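Local coordinates for protein estrogen receptor (Crassostrea gigas, PDB 4N1Y) that probably acts as a transcription factor of the nuclear hormone receptor family, an estrogen receptor that has become constitutively active through a vestigial allosteric switch, at residues S24-G29 / V35-S40; E46-H51 / E80-N85; P60-L65 / V71-C76. One frame throughout, in Å; residues are numbered along the deposited sequence.

Going from the N terminus, the chain leaves helix 7-15 and enters a loop. Interaction 1 closes the end of that loop: 24-29 lies back on 35-40, at the start of helix 34-56. Further along the same helix, 46-51 meets 80-85 of helix 67-89 in interaction 2. This contact pairs two long helices in the middle of the domain, and its centre is about 17 Å from that of interaction 1. The chain enclosed by interaction 2 contains interaction 3, where the connection 60-65 folds onto 71-76. Interaction 3 is thus nested in interaction 2, while interaction 1 precedes both. No two of the contacts cross along the chain.

Interaction 1 of 3, residues S24-G29 / V35-S40; sequences SHHNHG and VHLLNS
His26 lies against His36, Leu37 and Ser40 where the loop after helix 7-15 passes the start of helix 34-56 in the nuclear receptor ligand-binding fold. An ST turn, with Ser24 OG accepting from His26 N, leads into the contact. The His26 side chain leaves with CG anti to the backbone N (chi1 177°), and this carries the ring across to the helix. His26 CB is 3.8 Å from Ser40 OG. CG is near the same hydroxyl. His26 ND1 is hydrogen-bonded to Ser40 OG at 2.5 Å, with the oxygen at the ring edge. Either atom could be the donor. CD2 lies over one face of the His28 ring. His26 CE1 sits over a face of the His36 ring, offset toward its rim, and is 4.0 Å from Leu37 CD2. The tip, NE2, is close to His36 NE2, but the angle is too poor for a hydrogen bond. The rings of His26 and His36 meet obliquely, with planes at 52°.

His36 NE2 instead donates to Asn27 O at 2.8 Å, nearly straight at 168°. The oxygen lies in the plane of the imidazole. With an alanine at His36, Asn27 O would probably lose this donor and the His26 ring would lose the imidazole face that its CE1 lies over. Asn27 OD1 accepts from Gly29 N in an Asx turn. Asn27 N donates to a water at 2.6 Å, and that water makes a weak 3.4 Å link to Ser40 OG.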
loop_
_atom_site.group_PDB
_atom_site.type_symbol
_atom_site.label_atom_id
_atom_site.label_comp_id
_atom_site.label_asym_id
_atom_site.label_seq_id
_atom_site.Cartn_x
_atom_site.Cartn_y
_atom_site.Cartn_z
ATOM N N SER B 24 -4.431 -20.182 -19.825
ATOM C CA SER B 24 -3.180 -20.626 -19.222
ATOM C C SER B 24 -2.653 -21.833 -19.984
ATOM O O SER B 24 -1.456 -22.121 -19.942
ATOM C CB SER B 24 -3.344 -20.970 -17.736
ATOM O OG SER B 24 -4.253 -22.035 -17.533
ATOM N N HIS B 25 -3.550 -22.514 -20.698
ATOM C CA HIS B 25 -3.247 -23.826 -21.277
ATOM C C HIS B 25 -2.536 -24.747 -20.286
ATOM O O HIS B 25 -1.628 -25.503 -20.640
ATOM C CB HIS B 25 -2.438 -23.659 -22.562
ATOM C CG HIS B 25 -3.182 -22.935 -23.639
ATOM N ND1 HIS B 25 -3.068 -21.577 -23.848
ATOM C CD2 HIS B 25 -4.032 -23.395 -24.587
ATOM C CE1 HIS B 25 -3.836 -21.228 -24.866
ATOM N NE2 HIS B 25 -4.426 -22.313 -25.335
ATOM N N HIS B 26 -2.963 -24.673 -19.032
ATOM C CA HIS B 26 -2.414 -25.532 -18.010
ATOM C C HIS B 26 -2.819 -26.967 -18.305
ATOM O O HIS B 26 -3.938 -27.223 -18.751
ATOM C CB HIS B 26 -2.907 -25.126 -16.626
ATOM C CG HIS B 26 -2.431 -26.030 -15.532
ATOM N ND1 HIS B 26 -1.224 -25.846 -14.889
ATOM C CD2 HIS B 26 -2.969 -27.153 -15.002
ATOM C CE1 HIS B 26 -1.058 -26.796 -13.988
ATOM N NE2 HIS B 26 -2.101 -27.605 -14.040
ATOM N N ASN B 27 -1.916 -27.904 -18.045
ATOM C CA ASN B 27 -2.215 -29.310 -18.284
ATOM C C ASN B 27 -2.818 -29.909 -17.025
ATOM O O ASN B 27 -2.110 -30.230 -16.067
ATOM C CB ASN B 27 -0.959 -30.086 -18.701
ATOM C CG ASN B 27 -1.230 -31.577 -18.923
ATOM O OD1 ASN B 27 -2.357 -31.983 -19.211
ATOM N ND2 ASN B 27 -0.187 -32.394 -18.794
ATOM N N HIS B 28 -4.140 -30.039 -17.030
ATOM C CA HIS B 28 -4.860 -30.564 -15.881
ATOM C C HIS B 28 -4.731 -32.086 -15.840
ATOM O O HIS B 28 -5.175 -32.737 -14.894
ATOM C CB HIS B 28 -6.329 -30.148 -15.942
ATOM C CG HIS B 28 -6.544 -28.672 -15.843
ATOM N ND1 HIS B 28 -6.480 -27.987 -14.648
ATOM C CD2 HIS B 28 -6.829 -27.747 -16.790
ATOM C CE1 HIS B 28 -6.714 -26.705 -14.864
ATOM N NE2 HIS B 28 -6.929 -26.533 -16.157
ATOM N N GLY B 29 -4.112 -32.648 -16.872
ATOM C CA GLY B 29 -3.908 -34.078 -16.929
ATOM C C GLY B 29 -2.898 -34.539 -15.905
ATOM O O GLY B 29 -2.897 -35.706 -15.522
ATOM N N VAL B 35 5.271 -27.306 -7.905
ATOM C CA VAL B 35 6.019 -26.994 -9.108
ATOM C C VAL B 35 5.111 -26.919 -10.333
ATOM O O VAL B 35 5.238 -25.990 -11.134
ATOM C CB VAL B 35 7.131 -28.023 -9.348
ATOM C CG1 VAL B 35 7.701 -27.881 -10.742
ATOM C CG2 VAL B 35 8.218 -27.838 -8.317
ATOM N N HIS B 36 4.170 -27.855 -10.462
ATOM C CA HIS B 36 3.320 -27.889 -11.654
ATOM C C HIS B 36 2.437 -26.664 -11.801
ATOM O O HIS B 36 2.342 -26.092 -12.891
ATOM C CB HIS B 36 2.426 -29.123 -11.658
ATOM C CG HIS B 36 1.649 -29.293 -12.925
ATOM N ND1 HIS B 36 2.235 -29.225 -14.172
ATOM C CD2 HIS B 36 0.331 -29.519 -13.141
ATOM C CE1 HIS B 36 1.312 -29.404 -15.101
ATOM N NE2 HIS B 36 0.149 -29.586 -14.502
ATOM N N LEU B 37 1.816 -26.245 -10.703
ATOM C CA LEU B 37 0.970 -25.061 -10.726
ATOM C C LEU B 37 1.790 -23.801 -10.934
ATOM O O LEU B 37 1.439 -22.953 -11.759
ATOM C CB LEU B 37 0.163 -24.933 -9.432
ATOM C CG LEU B 37 -0.964 -25.931 -9.158
ATOM C CD1 LEU B 37 -1.589 -25.664 -7.804
ATOM C CD2 LEU B 37 -2.017 -25.836 -10.243
ATOM N N LEU B 38 2.871 -23.673 -10.173
ATOM C CA LEU B 38 3.701 -22.478 -10.239
ATOM C C LEU B 38 4.308 -22.227 -11.612
ATOM O O LEU B 38 4.463 -21.070 -12.011
ATOM C CB LEU B 38 4.822 -22.559 -9.209
ATOM C CG LEU B 38 4.413 -22.265 -7.773
ATOM C CD1 LEU B 38 5.610 -22.318 -6.817
ATOM C CD2 LEU B 38 3.729 -20.925 -7.738
ATOM N N ASN B 39 4.607 -23.284 -12.366
ATOM C CA ASN B 39 5.202 -23.049 -13.680
ATOM C C ASN B 39 4.134 -22.470 -14.599
ATOM O O ASN B 39 4.434 -21.617 -15.431
ATOM C CB ASN B 39 5.837 -24.329 -14.289
ATOM C CG ASN B 39 7.233 -24.657 -13.709
ATOM O OD1 ASN B 39 7.937 -23.783 -13.212
ATOM N ND2 ASN B 39 7.628 -25.924 -13.791
ATOM N N SER B 40 2.880 -22.850 -14.385
ATOM C CA SER B 40 1.807 -22.271 -15.177
ATOM C C SER B 40 1.565 -20.840 -14.714
ATOM O O SER B 40 1.471 -19.933 -15.539
ATOM C CB SER B 40 0.524 -23.095 -15.076
ATOM O OG SER B 40 0.695 -24.369 -15.669
HETATM O O HOH W 1 0.488 -26.934 -17.845
#

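Interaction 2 of 3, residues E46-H51 / E80-N85; sequences ERELVH and ELLLLN
Glu48 and Leu82 join helix 34-56 to helix 67-89 deep in the helical sandwich of the ligand-binding domain. Their CA atoms are 7.4 Å apart, the nearest such pair between 46-51 and 80-85.

The contact itself is apolar. Leu82 has CG anti to its carbonyl carbon (chi1 -68°), and this swings CD2 toward the other helix. Leu82 CD2 is 3.7 Å from Glu48 CB. Leu49 N is at the margin of contact, 4.5 Å from Leu82 CD2. The side chains of Glu48 and Leu82 approach at a slant. Beyond this pair, Leu82 also packs on Ala45 and Leu52 of helix 34-56. The Leu49 side chain does not reach 80-85; it touches Leu224 of the final helix 222-229.

The polar part concerns Glu48. Its chain is extended beyond CG, and the aliphatic portion is buried. The carboxylate has a long, weak ion pair with Arg89 through OE1. As in vertebrate estrogen receptors, where the equivalent glutamate and arginine hold the phenol of the steroid A ring, this pair probably marks the polar end of the ancestral hormone pocket. On helix 67-89, Glu80 forms a salt bridge with Arg199. Glu48 OE1 itself lies 3.7 Å from Leu82 CD2, a carboxylate oxygen beside a methyl group.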
loop_
_atom_site.group_PDB
_atom_site.type_symbol
_atom_site.label_atom_id
_atom_site.label_comp_id
_atom_site.label_asym_id
_atom_site.label_seq_id
_atom_site.Cartn_x
_atom_site.Cartn_y
_atom_site.Cartn_z
ATOM N N GLU B 46 4.111 -14.041 -17.221
ATOM C CA GLU B 46 4.975 -13.441 -18.226
ATOM C C GLU B 46 4.218 -13.003 -19.482
ATOM O O GLU B 46 4.538 -11.967 -20.068
ATOM C CB GLU B 46 6.113 -14.387 -18.586
ATOM C CG GLU B 46 7.428 -13.765 -18.198
ATOM C CD GLU B 46 8.628 -14.467 -18.767
ATOM O OE1 GLU B 46 8.957 -14.227 -19.950
ATOM O OE2 GLU B 46 9.255 -15.239 -18.012
ATOM N N ARG B 47 3.212 -13.770 -19.889
ATOM C CA ARG B 47 2.432 -13.386 -21.059
ATOM C C ARG B 47 1.611 -12.136 -20.725
ATOM O O ARG B 47 1.550 -11.196 -21.511
ATOM C CB ARG B 47 1.534 -14.537 -21.508
ATOM C CG ARG B 47 2.314 -15.786 -21.897
ATOM C CD ARG B 47 1.505 -16.724 -22.801
ATOM N NE ARG B 47 0.110 -16.820 -22.367
ATOM C CZ ARG B 47 -0.925 -17.012 -23.178
ATOM N NH1 ARG B 47 -0.737 -17.138 -24.489
ATOM N NH2 ARG B 47 -2.149 -17.084 -22.675
ATOM N N GLU B 48 1.029 -12.097 -19.532
ATOM C CA GLU B 48 0.228 -10.946 -19.140
ATOM C C GLU B 48 1.193 -9.766 -18.963
ATOM O O GLU B 48 0.821 -8.605 -19.147
ATOM C CB GLU B 48 -0.607 -11.228 -17.866
ATOM C CG GLU B 48 -1.558 -12.464 -17.992
ATOM C CD GLU B 48 -2.399 -12.797 -16.734
ATOM O OE1 GLU B 48 -1.985 -12.457 -15.599
ATOM O OE2 GLU B 48 -3.461 -13.457 -16.886
ATOM N N LEU B 49 2.443 -10.072 -18.632
ATOM C CA LEU B 49 3.451 -9.036 -18.470
ATOM C C LEU B 49 3.773 -8.302 -19.777
ATOM O O LEU B 49 3.826 -7.071 -19.804
ATOM C CB LEU B 49 4.725 -9.636 -17.876
ATOM C CG LEU B 49 5.786 -8.642 -17.390
ATOM C CD1 LEU B 49 5.190 -7.610 -16.447
ATOM C CD2 LEU B 49 6.951 -9.375 -16.722
ATOM N N VAL B 50 3.983 -9.050 -20.856
ATOM C CA VAL B 50 4.201 -8.454 -22.175
ATOM C C VAL B 50 3.028 -7.566 -22.581
ATOM O O VAL B 50 3.204 -6.503 -23.161
ATOM C CB VAL B 50 4.412 -9.514 -23.257
ATOM C CG1 VAL B 50 4.507 -8.854 -24.612
ATOM C CG2 VAL B 50 5.678 -10.308 -22.983
ATOM N N HIS B 51 1.822 -8.034 -22.289
ATOM C CA HIS B 51 0.606 -7.293 -22.577
ATOM C C HIS B 51 0.515 -5.978 -21.809
ATOM O O HIS B 51 0.123 -4.964 -22.381
ATOM C CB HIS B 51 -0.603 -8.166 -22.271
ATOM C CG HIS B 51 -0.845 -9.234 -23.291
ATOM N ND1 HIS B 51 -1.258 -8.963 -24.576
ATOM C CD2 HIS B 51 -0.722 -10.580 -23.215
ATOM C CE1 HIS B 51 -1.384 -10.096 -25.248
ATOM N NE2 HIS B 51 -1.065 -11.091 -24.444
ATOM N N GLU B 80 1.758 -5.647 -8.891
ATOM C CA GLU B 80 0.492 -5.083 -8.422
ATOM C C GLU B 80 -0.540 -5.144 -9.543
ATOM O O GLU B 80 -1.686 -5.541 -9.331
ATOM C CB GLU B 80 0.655 -3.635 -7.960
ATOM C CG GLU B 80 1.820 -3.379 -7.032
ATOM C CD GLU B 80 2.027 -1.893 -6.741
ATOM O OE1 GLU B 80 1.025 -1.192 -6.480
ATOM O OE2 GLU B 80 3.186 -1.416 -6.826
ATOM N N LEU B 81 -0.113 -4.787 -10.749
ATOM C CA LEU B 81 -1.007 -4.809 -11.895
ATOM C C LEU B 81 -1.528 -6.216 -12.151
ATOM O O LEU B 81 -2.716 -6.400 -12.383
ATOM C CB LEU B 81 -0.302 -4.264 -13.134
ATOM C CG LEU B 81 -0.071 -2.748 -13.073
ATOM C CD1 LEU B 81 0.831 -2.270 -14.214
ATOM C CD2 LEU B 81 -1.393 -1.959 -13.032
ATOM N N LEU B 82 -0.639 -7.208 -12.106
ATOM C CA LEU B 82 -1.060 -8.589 -12.268
ATOM C C LEU B 82 -2.138 -8.960 -11.254
ATOM O O LEU B 82 -3.173 -9.506 -11.633
ATOM C CB LEU B 82 0.125 -9.538 -12.148
ATOM C CG LEU B 82 1.137 -9.443 -13.283
ATOM C CD1 LEU B 82 2.328 -10.332 -13.009
ATOM C CD2 LEU B 82 0.484 -9.848 -14.599
ATOM N N LEU B 83 -1.878 -8.686 -9.975
ATOM C CA LEU B 83 -2.802 -9.046 -8.902
ATOM C C LEU B 83 -4.090 -8.229 -8.970
ATOM O O LEU B 83 -5.182 -8.759 -8.753
ATOM C CB LEU B 83 -2.142 -8.859 -7.539
ATOM C CG LEU B 83 -0.851 -9.668 -7.388
ATOM C CD1 LEU B 83 -0.259 -9.543 -5.979
ATOM C CD2 LEU B 83 -1.079 -11.131 -7.758
ATOM N N LEU B 84 -3.964 -6.943 -9.280
ATOM C CA LEU B 84 -5.142 -6.099 -9.396
ATOM C C LEU B 84 -6.072 -6.655 -10.460
ATOM O O LEU B 84 -7.281 -6.734 -10.254
ATOM C CB LEU B 84 -4.765 -4.655 -9.725
ATOM C CG LEU B 84 -5.996 -3.778 -9.922
ATOM C CD1 LEU B 84 -6.512 -3.371 -8.569
ATOM C CD2 LEU B 84 -5.683 -2.548 -10.750
ATOM N N ASN B 85 -5.507 -7.047 -11.594
ATOM C CA ASN B 85 -6.302 -7.597 -12.676
ATOM C C ASN B 85 -6.981 -8.882 -12.276
ATOM O O ASN B 85 -8.189 -9.056 -12.453
ATOM C CB ASN B 85 -5.433 -7.857 -13.900
ATOM C CG ASN B 85 -5.023 -6.593 -14.589
ATOM O OD1 ASN B 85 -5.574 -5.522 -14.323
ATOM N ND2 ASN B 85 -4.060 -6.701 -15.493
#

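Interaction 3 of 3, residues P60-L65 / V71-C76; sequences PGYTDL and VHLIEC
Tyr62 reaches toward Leu73 and Ile74 because its CG is anti to the backbone N (chi1 -172°). Leu73 has CG anti to its carbonyl carbon instead (chi1 -72°), which directs CD1 back to 60-65. The tyrosine ring meets both residues obliquely. Tyr62 CE1 is 3.9 Å from Leu73 CD1, and the two side chains run past each other in opposite directions. Ile74 crosses the tyrosine at about a right angle, with Ile74 CG1 4.3 Å from Tyr62 CZ. Leu65 crosses Leu73 at about a right angle, CD1 to CD1 at 3.6 Å.

Tyr62 OH lies against Ile74 CG1 and CD1, and also hydrogen-bonds to the carbonyl O of Gln70, just before 71-76. Leu148 of helix 137-149 touches Tyr62, Leu73 and Ile74.

A short 3-10 turn presents Tyr62, with Asp64 N bonded to Gly61 O at 3.0 Å. Gly61 has phi 108°, where a CB would press on the preceding carbonyl oxygen. Tyr62, Leu65, Leu73 and Ile74 occupy aromatic and aliphatic positions of the nuclear receptor signature motif, and Gln70 belongs to its Asp-Gln pair. This contact is the hydrophobic part of that signature, which runs from the end of helix 34-56 through the connection into helix 67-89.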
loop_
_atom_site.group_PDB
_atom_site.type_symbol
_atom_site.label_atom_id
_atom_site.label_comp_id
_atom_site.label_asym_id
_atom_site.label_seq_id
_atom_site.Cartn_x
_atom_site.Cartn_y
_atom_site.Cartn_z
ATOM N N PRO B 60 -2.459 7.508 -21.632
ATOM C CA PRO B 60 -2.178 8.841 -22.168
ATOM C C PRO B 60 -1.181 9.595 -21.307
ATOM O O PRO B 60 -1.374 9.739 -20.100
ATOM C CB PRO B 60 -3.547 9.529 -22.179
ATOM C CG PRO B 60 -4.414 8.686 -21.334
ATOM C CD PRO B 60 -3.896 7.300 -21.415
ATOM N N GLY B 61 -0.099 10.027 -21.947
ATOM C CA GLY B 61 0.955 10.768 -21.291
ATOM C C GLY B 61 2.199 9.921 -21.143
ATOM O O GLY B 61 3.313 10.439 -21.186
ATOM N N TYR B 62 2.010 8.609 -21.020
ATOM C CA TYR B 62 3.087 7.690 -20.657
ATOM C C TYR B 62 4.245 7.666 -21.666
ATOM O O TYR B 62 5.425 7.637 -21.289
ATOM C CB TYR B 62 2.523 6.275 -20.492
ATOM C CG TYR B 62 3.508 5.271 -19.936
ATOM C CD1 TYR B 62 3.655 5.118 -18.560
ATOM C CD2 TYR B 62 4.290 4.482 -20.772
ATOM C CE1 TYR B 62 4.555 4.224 -18.033
ATOM C CE2 TYR B 62 5.195 3.572 -20.245
ATOM C CZ TYR B 62 5.314 3.455 -18.875
ATOM O OH TYR B 62 6.186 2.559 -18.327
ATOM N N THR B 63 3.922 7.691 -22.949
ATOM C CA THR B 63 4.972 7.614 -23.944
ATOM C C THR B 63 5.764 8.924 -24.032
ATOM O O THR B 63 6.748 9.014 -24.760
ATOM C CB THR B 63 4.403 7.246 -25.301
ATOM O OG1 THR B 63 3.302 8.109 -25.606
ATOM C CG2 THR B 63 3.925 5.813 -25.253
ATOM N N ASP B 64 5.324 9.937 -23.293
ATOM C CA ASP B 64 6.065 11.191 -23.204
ATOM C C ASP B 64 7.021 11.263 -22.000
ATOM O O ASP B 64 7.801 12.211 -21.890
ATOM C CB ASP B 64 5.094 12.366 -23.200
ATOM C CG ASP B 64 4.298 12.453 -24.490
ATOM O OD1 ASP B 64 4.918 12.369 -25.582
ATOM O OD2 ASP B 64 3.054 12.574 -24.411
ATOM N N LEU B 65 6.946 10.284 -21.094
ATOM C CA LEU B 65 7.952 10.127 -20.036
ATOM C C LEU B 65 9.300 9.691 -20.652
ATOM O O LEU B 65 9.335 9.140 -21.759
ATOM C CB LEU B 65 7.494 9.093 -19.010
ATOM C CG LEU B 65 6.111 9.310 -18.399
ATOM C CD1 LEU B 65 5.748 8.190 -17.450
ATOM C CD2 LEU B 65 6.072 10.634 -17.670
ATOM N N VAL B 71 10.418 2.502 -18.063
ATOM C CA VAL B 71 10.822 1.217 -17.540
ATOM C C VAL B 71 10.634 1.230 -16.026
ATOM O O VAL B 71 10.078 0.294 -15.465
ATOM C CB VAL B 71 12.281 0.882 -17.905
ATOM C CG1 VAL B 71 12.765 -0.322 -17.118
ATOM C CG2 VAL B 71 12.416 0.644 -19.420
ATOM N N HIS B 72 11.019 2.321 -15.371
ATOM C CA HIS B 72 11.011 2.336 -13.911
ATOM C C HIS B 72 9.637 2.125 -13.323
ATOM O O HIS B 72 9.490 1.366 -12.373
ATOM C CB HIS B 72 11.593 3.629 -13.360
ATOM C CG HIS B 72 11.544 3.708 -11.868
ATOM N ND1 HIS B 72 12.461 3.072 -11.060
ATOM C CD2 HIS B 72 10.704 4.367 -11.034
ATOM C CE1 HIS B 72 12.172 3.311 -9.794
ATOM N NE2 HIS B 72 11.116 4.101 -9.750
ATOM N N LEU B 73 8.638 2.795 -13.880
ATOM C CA LEU B 73 7.267 2.647 -13.415
ATOM C C LEU B 73 6.822 1.187 -13.470
ATOM O O LEU B 73 6.346 0.626 -12.481
ATOM C CB LEU B 73 6.346 3.535 -14.253
ATOM C CG LEU B 73 6.573 4.993 -13.880
ATOM C CD1 LEU B 73 5.673 5.883 -14.649
ATOM C CD2 LEU B 73 6.276 5.116 -12.410
ATOM N N ILE B 74 7.027 0.581 -14.631
ATOM C CA ILE B 74 6.739 -0.823 -14.843
ATOM C C ILE B 74 7.483 -1.714 -13.840
ATOM O O ILE B 74 6.890 -2.631 -13.245
ATOM C CB ILE B 74 7.148 -1.235 -16.264
ATOM C CG1 ILE B 74 6.397 -0.394 -17.287
ATOM C CG2 ILE B 74 6.929 -2.718 -16.483
ATOM C CD1 ILE B 74 4.955 -0.744 -17.382
ATOM N N GLU B 75 8.764 -1.416 -13.617
ATOM C CA GLU B 75 9.567 -2.207 -12.694
ATOM C C GLU B 75 8.988 -2.136 -11.279
ATOM O O GLU B 75 8.967 -3.131 -10.555
ATOM C CB GLU B 75 11.026 -1.735 -12.688
ATOM C CG GLU B 75 11.894 -2.356 -13.796
ATOM C CD GLU B 75 13.269 -1.713 -13.907
ATOM O OE1 GLU B 75 13.590 -0.821 -13.089
ATOM O OE2 GLU B 75 14.028 -2.093 -14.824
ATOM N N CYS B 76 8.444 -0.987 -10.902
ATOM C CA CYS B 76 7.881 -0.891 -9.567
ATOM C C CYS B 76 6.584 -1.684 -9.418
ATOM O O CYS B 76 6.441 -2.448 -8.463
ATOM C CB CYS B 76 7.641 0.567 -9.182
ATOM S SG CYS B 76 9.138 1.552 -8.925
#